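Local coordinates for BIS(5'-nucleosyl)-tetraphosphatase (Diadenosine tetraphosphatase), putative (Plasmodium falciparum, PDB 5CFJ), which probably hydrolyses diadenosine tetraphosphate asymmetrically, as a member of the Nudix hydrolase family, at residues A[12-17]-A[98-103]; A[30-35]-A[142-147]; A[66-71]-A[111-116]. All blocks are in the same frame, centred on the assembly; numbering follows the deposited sequence. Where two conformers were deposited one is given.

The three contacts show how a Nudix fold is assembled around one mixed sheet. Contact 1 joins strands 6-16 and 92-103 side by side within it; contact 2, with its centre about 6 Å from that of contact 1, lays helix 134-147 against the neighbouring strand 30-37. Contact 3 lies about 16 Å from contact 1 and 19 Å from contact 2, centre to centre, where the end of helix 57-69 meets the loop before strand 116-122. Along the chain the order is 12-17, 30-35, 66-71, 98-103, 111-116 and 142-147, so pieces distant in sequence close one compact core, and Leu35 and Ile71 carry packing from the sheet toward the Nudix helix.

Contact 1 (A[12-17]-A[98-103]); sequences LLCRLK and YYLAML. With SO4 (sulfate ion), chain D.
Leu12 and Leu100 pair across two parallel neighbours of the Nudix sheet, strands 6-16 and 92-103, the short segments being turned 37° against each other. Four backbone bonds sew them together: Leu12 N gives to Tyr99 O, Ala101 N returns a bond to Leu12 O, and then Cys14 N reaches Ala101 O and Leu103 N reaches Cys14 O, both at 2.8 Å.

The tight part is the face carrying Leu12, Cys14, Leu100 and Met102. In Leu100 chi1 (-175°) sets CG beside the carbonyl carbon and chi2 (64°) places CD1, 3.4 Å from Leu12 O. The same methyl is 4.0 Å from both Leu12 CD2 and Cys14 SG. The sulfur also meets Met102 CB, while helix 134-147 closes over Leu12 through Leu139 and Leu140. On the other face Leu13 CD1 fits between Ala101 CB and Leu103 CB, each 4.1 Å away, with Tyr76 and Ile71 beyond.

Past Cys14 the seam opens. A water replaces the next direct bond, accepting from Leu16 N and donating to Leu103 O. Arg15 runs away from the partner strand; its NH2 meets sulfate O3 at 2.8 Å and its NH1 meets sulfate O2, in the guanidinium plane, while NE is bridged to Glu31 and Trp121 supplies a cation-pi partner. The chemistry thus shifts from direct backbone bonds and apolar packing in the core to water and ion pairing at the strand ends, where the two Arg15 bonds to sulfate, probably from the crystallisation liquor, are consistent with a site able to hold an anion.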
loop_
_atom_site.group_PDB
_atom_site.type_symbol
_atom_site.label_atom_id
_atom_site.label_comp_id
_atom_site.label_asym_id
_atom_site.label_seq_id
_atom_site.Cartn_x
_atom_site.Cartn_y
_atom_site.Cartn_z
ATOM N N LEU A 12 -1.209 -2.714 2.554
ATOM C CA LEU A 12 -1.447 -1.329 2.927
ATOM C C LEU A 12 -0.776 -1.139 4.279
ATOM O O LEU A 12 -1.343 -1.440 5.333
ATOM C CB LEU A 12 -2.939 -1.005 2.973
ATOM C CG LEU A 12 -3.284 0.430 3.357
ATOM C CD1 LEU A 12 -2.699 1.403 2.336
ATOM C CD2 LEU A 12 -4.794 0.589 3.473
ATOM N N LEU A 13 0.476 -0.714 4.218
ATOM C CA LEU A 13 1.315 -0.574 5.395
ATOM C C LEU A 13 1.088 0.791 6.022
ATOM O O LEU A 13 1.227 1.818 5.357
ATOM C CB LEU A 13 2.790 -0.770 5.032
ATOM C CG LEU A 13 3.755 -0.863 6.208
ATOM C CD1 LEU A 13 3.474 -2.120 7.042
ATOM C CD2 LEU A 13 5.195 -0.864 5.705
ATOM N N CYS A 14 0.722 0.799 7.298
ATOM C CA CYS A 14 0.471 2.040 8.016
ATOM C C CYS A 14 1.370 2.149 9.238
ATOM O O CYS A 14 2.001 1.176 9.645
ATOM C CB CYS A 14 -1.004 2.157 8.427
ATOM S SG CYS A 14 -1.539 1.090 9.765
ATOM N N ARG A 15 1.440 3.349 9.796
ATOM C CA ARG A 15 2.131 3.592 11.052
ATOM C C ARG A 15 1.396 4.695 11.792
ATOM O O ARG A 15 0.749 5.549 11.175
ATOM C CB ARG A 15 3.594 3.974 10.816
ATOM C CG ARG A 15 3.790 5.344 10.183
ATOM C CD ARG A 15 5.253 5.621 9.897
ATOM N NE ARG A 15 5.448 7.012 9.492
ATOM C CZ ARG A 15 6.623 7.544 9.176
ATOM N NH1 ARG A 15 7.721 6.809 9.237
ATOM N NH2 ARG A 15 6.696 8.818 8.815
ATOM N N LEU A 16 1.480 4.660 13.115
ATOM C CA LEU A 16 0.889 5.696 13.944
ATOM C C LEU A 16 1.700 6.983 13.803
ATOM O O LEU A 16 2.910 6.972 13.993
ATOM C CB LEU A 16 0.843 5.236 15.396
ATOM C CG LEU A 16 0.141 6.161 16.385
ATOM C CD1 LEU A 16 -1.344 6.257 16.075
ATOM C CD2 LEU A 16 0.369 5.656 17.791
ATOM N N LYS A 17 1.040 8.082 13.448
ATOM C CA LYS A 17 1.741 9.333 13.172
ATOM C C LYS A 17 2.376 9.916 14.430
ATOM O O LYS A 17 1.767 9.914 15.502
ATOM C CB LYS A 17 0.784 10.352 12.544
ATOM C CG LYS A 17 1.459 11.610 12.022
ATOM N N TYR A 98 -5.676 -5.170 -1.134
ATOM C CA TYR A 98 -4.759 -4.664 -0.121
ATOM C C TYR A 98 -5.116 -5.237 1.239
ATOM O O TYR A 98 -6.293 -5.286 1.605
ATOM C CB TYR A 98 -4.804 -3.141 -0.057
ATOM C CG TYR A 98 -4.252 -2.462 -1.279
ATOM C CD1 TYR A 98 -2.880 -2.342 -1.468
ATOM C CD2 TYR A 98 -5.100 -1.935 -2.253
ATOM C CE1 TYR A 98 -2.366 -1.708 -2.586
ATOM C CE2 TYR A 98 -4.593 -1.297 -3.368
ATOM C CZ TYR A 98 -3.228 -1.193 -3.536
ATOM O OH TYR A 98 -2.702 -0.560 -4.648
ATOM N N TYR A 99 -4.084 -5.641 1.977
ATOM C CA TYR A 99 -4.210 -6.170 3.335
ATOM C C TYR A 99 -3.558 -5.167 4.266
ATOM O O TYR A 99 -2.400 -4.821 4.076
ATOM C CB TYR A 99 -3.526 -7.535 3.462
ATOM C CG TYR A 99 -3.979 -8.546 2.426
ATOM C CD1 TYR A 99 -3.346 -8.628 1.194
ATOM C CD2 TYR A 99 -5.046 -9.399 2.670
ATOM C CE1 TYR A 99 -3.747 -9.538 0.237
ATOM C CE2 TYR A 99 -5.459 -10.319 1.711
ATOM C CZ TYR A 99 -4.806 -10.370 0.501
ATOM O OH TYR A 99 -5.195 -11.263 -0.460
ATOM N N LEU A 100 -4.291 -4.690 5.261
ATOM C CA LEU A 100 -3.762 -3.686 6.180
ATOM C C LEU A 100 -2.750 -4.277 7.149
ATOM O O LEU A 100 -2.964 -5.359 7.695
ATOM C CB LEU A 100 -4.908 -3.051 6.960
ATOM C CG LEU A 100 -4.599 -1.888 7.912
ATOM C CD1 LEU A 100 -4.079 -0.663 7.169
ATOM C CD2 LEU A 100 -5.826 -1.529 8.729
ATOM N N ALA A 101 -1.656 -3.565 7.378
ATOM C CA ALA A 101 -0.683 -3.973 8.388
ATOM C C ALA A 101 -0.118 -2.743 9.072
ATOM O O ALA A 101 0.018 -1.697 8.440
ATOM C CB ALA A 101 0.435 -4.791 7.763
ATOM N N MET A 102 0.202 -2.860 10.355
ATOM C CA MET A 102 0.812 -1.748 11.063
ATOM C C MET A 102 2.283 -2.017 11.322
ATOM O O MET A 102 2.667 -3.009 11.948
ATOM C CB MET A 102 0.097 -1.466 12.377
ATOM C CG MET A 102 0.533 -0.148 12.998
ATOM S SD MET A 102 -0.254 0.140 14.589
ATOM C CE MET A 102 -1.987 0.114 14.138
ATOM N N LEU A 103 3.106 -1.113 10.812
ATOM C CA LEU A 103 4.532 -1.166 11.027
ATOM C C LEU A 103 4.772 -0.875 12.497
ATOM O O LEU A 103 4.285 0.122 13.020
ATOM C CB LEU A 103 5.234 -0.154 10.135
ATOM C CG LEU A 103 6.757 -0.198 10.100
ATOM C CD1 LEU A 103 7.265 -1.507 9.507
ATOM C CD2 LEU A 103 7.247 0.990 9.312
HETATM S S SO4 D . 10.032 9.317 7.217
HETATM O O1 SO4 D . 10.212 8.809 5.862
HETATM O O2 SO4 D . 10.104 8.208 8.166
HETATM O O3 SO4 D . 8.735 9.980 7.307
HETATM O O4 SO4 D . 11.091 10.279 7.510
HETATM O O HOH W 1 3.370 2.608 14.128
#

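Contact 2 (A[30-35]-A[142-147]); sequences FEFLFL and EAEEFL
Leu147 sets CD1 and CB over one face of the Phe30 ring, its side chain crossing it obliquely, whereas Glu144 approaches Phe32 at its edge; these two orientations characterise the contact of helix 134-147 with strand 30-37, the short segments running at 131° to each other. The CD1 methyl of Leu147 sits over the centre of the Phe30 ring, 3.7 Å from the centroid, a CH-pi contact. Its CB keeps to the rim of the same face, 3.6 Å from Phe30 CE2, so the leucine spans the ring from middle to margin.

Phe32 is met differently. The first torsion of Glu144 sets CG anti to the carbonyl carbon (chi1 -73°), which places that methylene in the plane of the Phe32 ring, 3.7 Å from CZ. Beyond it the carboxylate plane is turned 57° from the ring, and OE2, 4.0 Å from Phe32 CE1, turns to Phe30 N. Ala143 CB, 4.0 Å from Phe32 CE2, fills in beside it on the helix side. Leu12 and Cys14 of strand 6-16 touch Phe32 from within the sheet, and Leu100 and Met102 adjoin Leu147.

This is helix-on-sheet packing of the Nudix alpha/beta/alpha fold, with aromatic rings from the strand as the bearing surface. The polar end of Glu144 is buried but provided for: OE1 is hydrogen-bonded to Ser124 OG, and OE2 takes a weak bond from Phe30 N at 3.4 Å. The Ser124 bond is its stronger polar tie; the nearby acceptor Phe30 O, 3.3 Å from OE2, would probably be unfavourable to a charged carboxylate, while the rings supply the apolar grip.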
loop_
_atom_site.group_PDB
_atom_site.type_symbol
_atom_site.label_atom_id
_atom_site.label_comp_id
_atom_site.label_asym_id
_atom_site.label_seq_id
_atom_site.Cartn_x
_atom_site.Cartn_y
_atom_site.Cartn_z
ATOM N N PHE A 30 -2.958 8.298 11.312
ATOM C CA PHE A 30 -2.069 7.305 10.736
ATOM C C PHE A 30 -1.483 7.800 9.439
ATOM O O PHE A 30 -2.031 8.688 8.799
ATOM C CB PHE A 30 -2.815 5.994 10.514
ATOM C CG PHE A 30 -3.291 5.373 11.778
ATOM C CD1 PHE A 30 -2.496 4.476 12.461
ATOM C CD2 PHE A 30 -4.513 5.729 12.317
ATOM C CE1 PHE A 30 -2.933 3.922 13.654
ATOM C CE2 PHE A 30 -4.950 5.183 13.504
ATOM C CZ PHE A 30 -4.157 4.281 14.172
ATOM N N GLU A 31 -0.354 7.222 9.064
ATOM C CA GLU A 31 0.246 7.461 7.765
ATOM C C GLU A 31 0.395 6.129 7.055
ATOM O O GLU A 31 0.501 5.092 7.701
ATOM C CB GLU A 31 1.615 8.137 7.897
ATOM C CG GLU A 31 1.561 9.549 8.424
ATOM C CD GLU A 31 2.919 10.081 8.858
ATOM O OE1 GLU A 31 3.786 9.290 9.304
ATOM O OE2 GLU A 31 3.122 11.309 8.769
ATOM N N PHE A 32 0.457 6.177 5.731
ATOM C CA PHE A 32 0.500 5.001 4.891
ATOM C C PHE A 32 1.685 5.106 3.951
ATOM O O PHE A 32 1.924 6.170 3.368
ATOM C CB PHE A 32 -0.796 4.869 4.090
ATOM C CG PHE A 32 -2.023 4.765 4.945
ATOM C CD1 PHE A 32 -2.693 5.906 5.371
ATOM C CD2 PHE A 32 -2.498 3.523 5.338
ATOM C CE1 PHE A 32 -3.813 5.805 6.178
ATOM C CE2 PHE A 32 -3.622 3.414 6.128
ATOM C CZ PHE A 32 -4.283 4.555 6.548
ATOM N N LEU A 33 2.408 4.007 3.769
ATOM C CA LEU A 33 3.596 4.040 2.925
ATOM C C LEU A 33 3.224 3.964 1.454
ATOM O O LEU A 33 2.696 2.957 0.989
ATOM C CB LEU A 33 4.549 2.901 3.286
ATOM C CG LEU A 33 5.833 2.812 2.459
ATOM C CD1 LEU A 33 6.660 4.086 2.614
ATOM C CD2 LEU A 33 6.656 1.587 2.865
ATOM N N PHE A 34 3.518 5.036 0.725
ATOM C CA PHE A 34 3.262 5.099 -0.707
ATOM C C PHE A 34 4.570 5.208 -1.474
ATOM O O PHE A 34 5.502 5.883 -1.042
ATOM C CB PHE A 34 2.313 6.258 -1.043
ATOM C CG PHE A 34 0.870 5.877 -0.962
ATOM C CD1 PHE A 34 0.093 5.863 -2.103
ATOM C CD2 PHE A 34 0.296 5.480 0.241
ATOM C CE1 PHE A 34 -1.228 5.480 -2.056
ATOM C CE2 PHE A 34 -1.027 5.101 0.292
ATOM C CZ PHE A 34 -1.793 5.095 -0.860
ATOM N N LEU A 35 4.614 4.515 -2.606
ATOM C CA LEU A 35 5.814 4.393 -3.418
ATOM C C LEU A 35 5.560 5.007 -4.788
ATOM O O LEU A 35 4.511 4.757 -5.398
ATOM C CB LEU A 35 6.203 2.924 -3.569
ATOM C CG LEU A 35 6.217 2.086 -2.293
ATOM C CD1 LEU A 35 6.578 0.646 -2.634
ATOM C CD2 LEU A 35 7.194 2.634 -1.277
ATOM N N GLU A 142 -11.206 4.606 4.769
ATOM C CA GLU A 142 -11.869 3.457 5.369
ATOM C C GLU A 142 -10.925 2.667 6.292
ATOM O O GLU A 142 -11.340 2.193 7.363
ATOM C CB GLU A 142 -12.469 2.584 4.263
ATOM C CG GLU A 142 -13.541 3.366 3.482
ATOM C CD GLU A 142 -14.146 2.626 2.296
ATOM O OE1 GLU A 142 -13.817 1.445 2.076
ATOM O OE2 GLU A 142 -14.964 3.240 1.572
ATOM N N ALA A 143 -9.651 2.578 5.917
ATOM C CA ALA A 143 -8.668 1.942 6.781
ATOM C C ALA A 143 -8.526 2.726 8.079
ATOM O O ALA A 143 -8.432 2.138 9.158
ATOM C CB ALA A 143 -7.323 1.817 6.073
ATOM N N GLU A 144 -8.519 4.051 7.985
ATOM C CA GLU A 144 -8.431 4.843 9.213
ATOM C C GLU A 144 -9.661 4.645 10.096
ATOM O O GLU A 144 -9.549 4.596 11.328
ATOM C CB GLU A 144 -8.228 6.317 8.887
ATOM C CG GLU A 144 -6.831 6.594 8.375
ATOM C CD GLU A 144 -6.456 8.050 8.458
ATOM O OE1 GLU A 144 -7.285 8.903 8.089
ATOM O OE2 GLU A 144 -5.331 8.344 8.909
ATOM N N GLU A 145 -10.823 4.505 9.466
ATOM C CA GLU A 145 -12.041 4.167 10.203
ATOM C C GLU A 145 -11.888 2.836 10.950
ATOM O O GLU A 145 -12.252 2.727 12.126
ATOM C CB GLU A 145 -13.226 4.116 9.242
ATOM C CG GLU A 145 -14.586 4.118 9.891
ATOM C CD GLU A 145 -15.640 4.700 8.971
ATOM O OE1 GLU A 145 -15.262 5.233 7.906
ATOM O OE2 GLU A 145 -16.840 4.632 9.311
ATOM N N PHE A 146 -11.346 1.825 10.274
ATOM C CA PHE A 146 -11.099 0.544 10.931
ATOM C C PHE A 146 -10.134 0.699 12.108
ATOM O O PHE A 146 -10.365 0.148 13.196
ATOM C CB PHE A 146 -10.560 -0.483 9.934
ATOM C CG PHE A 146 -10.033 -1.735 10.585
ATOM C CD1 PHE A 146 -10.882 -2.784 10.907
ATOM C CD2 PHE A 146 -8.687 -1.862 10.885
ATOM C CE1 PHE A 146 -10.398 -3.930 11.514
ATOM C CE2 PHE A 146 -8.199 -2.999 11.498
ATOM C CZ PHE A 146 -9.052 -4.036 11.808
ATOM N N LEU A 147 -9.054 1.445 11.891
ATOM C CA LEU A 147 -8.010 1.597 12.904
ATOM C C LEU A 147 -8.495 2.304 14.163
ATOM O O LEU A 147 -7.885 2.181 15.224
ATOM C CB LEU A 147 -6.821 2.347 12.314
ATOM C CG LEU A 147 -5.982 1.562 11.303
ATOM C CD1 LEU A 147 -5.164 2.506 10.436
ATOM C CD2 LEU A 147 -5.071 0.569 12.022
#

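Contact 3 (A[66-71]-A[111-116]); sequences LEETGI and ILSDEH
In Glu68 the first torsion sets CG anti to the carbonyl carbon (chi1 -68°), in Glu115 anti to the backbone N (chi1 -167°); from these different departures the extended chains beyond carry the two carboxylates to each other. Glu68 belongs to the Nudix box, the helix-and-loop signature of this hydrolase family, whose closing Gly-hydrophobic pair is Gly70 and Ile71; in Nudix enzymes several glutamates of the box usually bind divalent metals. The carboxylates meet obliquely, their planes strongly turned from each other, with Glu68 OE2 and Glu115 OE1 3.0 Å apart. Both atoms are acceptors, so this is a meeting of like charges, and Glu64 adds a further acid close to the same Glu68 oxygen.

His116 lies beside the pair. Its ring carries Glu115 CG over one face, offset toward the rim, and presents its edge to Glu68 CD, with CE1 3.6 Å from Glu68 OE1. That oxygen is anchored from the neighbouring strand by Lys48 N, and a water donates to it at 2.9 Å while accepting a weak bond from His116 NE2.

Side-chain and backbone bonds shape the two ends. Ser113 begins a type I turn to His116, and its OG accepts from Glu115 N in an ST turn. A second ST turn, from Ile71 N to Thr69 OG1, follows the helix as Gly70 leaves it with positive phi; OG1 is also hydrogen-bonded to Thr65 O. One water links Glu67 O to Ile111 O, and another donates to Glu68 O, accepts from Ser113 N and lies 2.7 Å from His116 ND1. The direct bond between the segments is a backbone one: Ile111 N gives its hydrogen to Thr69 O at 2.8 Å.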
loop_
_atom_site.group_PDB
_atom_site.type_symbol
_atom_site.label_atom_id
_atom_site.label_comp_id
_atom_site.label_asym_id
_atom_site.label_seq_id
_atom_site.Cartn_x
_atom_site.Cartn_y
_atom_site.Cartn_z
ATOM N N LEU A 66 8.180 -6.933 0.589
ATOM C CA LEU A 66 9.591 -7.162 0.868
ATOM C C LEU A 66 10.477 -6.746 -0.318
ATOM O O LEU A 66 11.496 -6.085 -0.142
ATOM C CB LEU A 66 9.815 -8.628 1.223
ATOM C CG LEU A 66 11.254 -9.078 1.459
ATOM C CD1 LEU A 66 11.917 -8.276 2.571
ATOM C CD2 LEU A 66 11.261 -10.556 1.791
ATOM N N GLU A 67 10.085 -7.132 -1.527
ATOM C CA GLU A 67 10.843 -6.783 -2.721
ATOM C C GLU A 67 10.925 -5.279 -2.925
ATOM O O GLU A 67 11.965 -4.754 -3.322
ATOM C CB GLU A 67 10.223 -7.422 -3.961
ATOM C CG GLU A 67 10.385 -8.925 -4.005
ATOM C CD GLU A 67 9.895 -9.549 -5.293
ATOM O OE1 GLU A 67 9.854 -8.845 -6.324
ATOM O OE2 GLU A 67 9.564 -10.755 -5.273
ATOM N N GLU A 68 9.826 -4.582 -2.659
ATOM C CA GLU A 68 9.724 -3.173 -3.023
ATOM C C GLU A 68 10.168 -2.212 -1.926
ATOM O O GLU A 68 10.400 -1.034 -2.202
ATOM C CB GLU A 68 8.292 -2.855 -3.464
ATOM C CG GLU A 68 7.954 -3.549 -4.762
ATOM C CD GLU A 68 6.522 -3.372 -5.206
ATOM O OE1 GLU A 68 5.707 -2.729 -4.507
ATOM O OE2 GLU A 68 6.203 -3.881 -6.297
ATOM N N THR A 69 10.295 -2.695 -0.693
ATOM C CA THR A 69 10.645 -1.819 0.425
ATOM C C THR A 69 11.738 -2.371 1.335
ATOM O O THR A 69 12.227 -1.666 2.212
ATOM C CB THR A 69 9.430 -1.537 1.338
ATOM O OG1 THR A 69 9.087 -2.723 2.063
ATOM C CG2 THR A 69 8.228 -1.035 0.568
ATOM N N GLY A 70 12.073 -3.649 1.185
ATOM C CA GLY A 70 12.998 -4.306 2.093
ATOM C C GLY A 70 12.398 -4.630 3.455
ATOM O O GLY A 70 13.076 -5.170 4.321
ATOM N N ILE A 71 11.114 -4.334 3.650
ATOM C CA ILE A 71 10.483 -4.582 4.940
ATOM C C ILE A 71 9.790 -5.937 4.931
ATOM O O ILE A 71 8.875 -6.164 4.137
ATOM C CB ILE A 71 9.464 -3.482 5.285
ATOM C CG1 ILE A 71 10.148 -2.112 5.332
ATOM C CG2 ILE A 71 8.767 -3.798 6.594
ATOM C CD1 ILE A 71 9.181 -0.956 5.512
ATOM N N ILE A 111 13.943 0.552 1.710
ATOM C CA ILE A 111 14.925 0.321 0.664
ATOM C C ILE A 111 14.199 0.076 -0.640
ATOM O O ILE A 111 13.555 -0.956 -0.804
ATOM C CB ILE A 111 15.818 -0.887 0.989
ATOM C CG1 ILE A 111 16.519 -0.675 2.334
ATOM C CG2 ILE A 111 16.824 -1.126 -0.128
ATOM C CD1 ILE A 111 17.239 -1.901 2.849
ATOM N N LEU A 112 14.284 1.025 -1.564
ATOM C CA LEU A 112 13.525 0.911 -2.805
ATOM C C LEU A 112 14.191 -0.010 -3.815
ATOM O O LEU A 112 15.405 -0.183 -3.805
ATOM C CB LEU A 112 13.315 2.288 -3.421
ATOM C CG LEU A 112 12.467 3.257 -2.593
ATOM C CD1 LEU A 112 12.388 4.603 -3.284
ATOM C CD2 LEU A 112 11.059 2.694 -2.343
ATOM N N SER A 113 13.382 -0.591 -4.691
ATOM C CA SER A 113 13.881 -1.362 -5.829
ATOM C C SER A 113 13.843 -0.481 -7.070
ATOM O O SER A 113 13.444 0.680 -6.990
ATOM C CB SER A 113 13.043 -2.619 -6.042
ATOM O OG SER A 113 11.765 -2.278 -6.550
ATOM N N ASP A 114 14.222 -1.026 -8.222
ATOM C CA ASP A 114 14.204 -0.216 -9.440
ATOM C C ASP A 114 12.785 0.174 -9.866
ATOM O O ASP A 114 12.610 1.044 -10.720
ATOM C CB ASP A 114 14.926 -0.931 -10.593
ATOM C CG ASP A 114 14.389 -2.329 -10.870
ATOM O OD1 ASP A 114 13.336 -2.706 -10.321
ATOM O OD2 ASP A 114 15.035 -3.059 -11.657
ATOM N N GLU A 115 11.781 -0.449 -9.257
ATOM C CA GLU A 115 10.389 -0.175 -9.595
ATOM C C GLU A 115 9.921 1.206 -9.134
ATOM O O GLU A 115 8.926 1.732 -9.644
ATOM C CB GLU A 115 9.490 -1.257 -8.995
ATOM C CG GLU A 115 8.067 -1.263 -9.512
ATOM C CD GLU A 115 7.414 -2.619 -9.355
ATOM O OE1 GLU A 115 8.015 -3.491 -8.695
ATOM O OE2 GLU A 115 6.297 -2.810 -9.881
ATOM N N HIS A 116 10.624 1.786 -8.164
ATOM C CA HIS A 116 10.207 3.061 -7.590
ATOM C C HIS A 116 11.361 4.030 -7.401
ATOM O O HIS A 116 12.489 3.620 -7.165
ATOM C CB HIS A 116 9.516 2.828 -6.252
ATOM C CG HIS A 116 8.308 1.957 -6.355
ATOM N ND1 HIS A 116 8.337 0.609 -6.063
ATOM C CD2 HIS A 116 7.042 2.230 -6.746
ATOM C CE1 HIS A 116 7.137 0.096 -6.253
ATOM N NE2 HIS A 116 6.332 1.060 -6.672
HETATM O O HOH W 2 14.018 -3.295 -2.126
HETATM O O HOH W 3 10.552 -0.461 -4.889
HETATM O O HOH W 4 3.961 -0.712 -5.698
#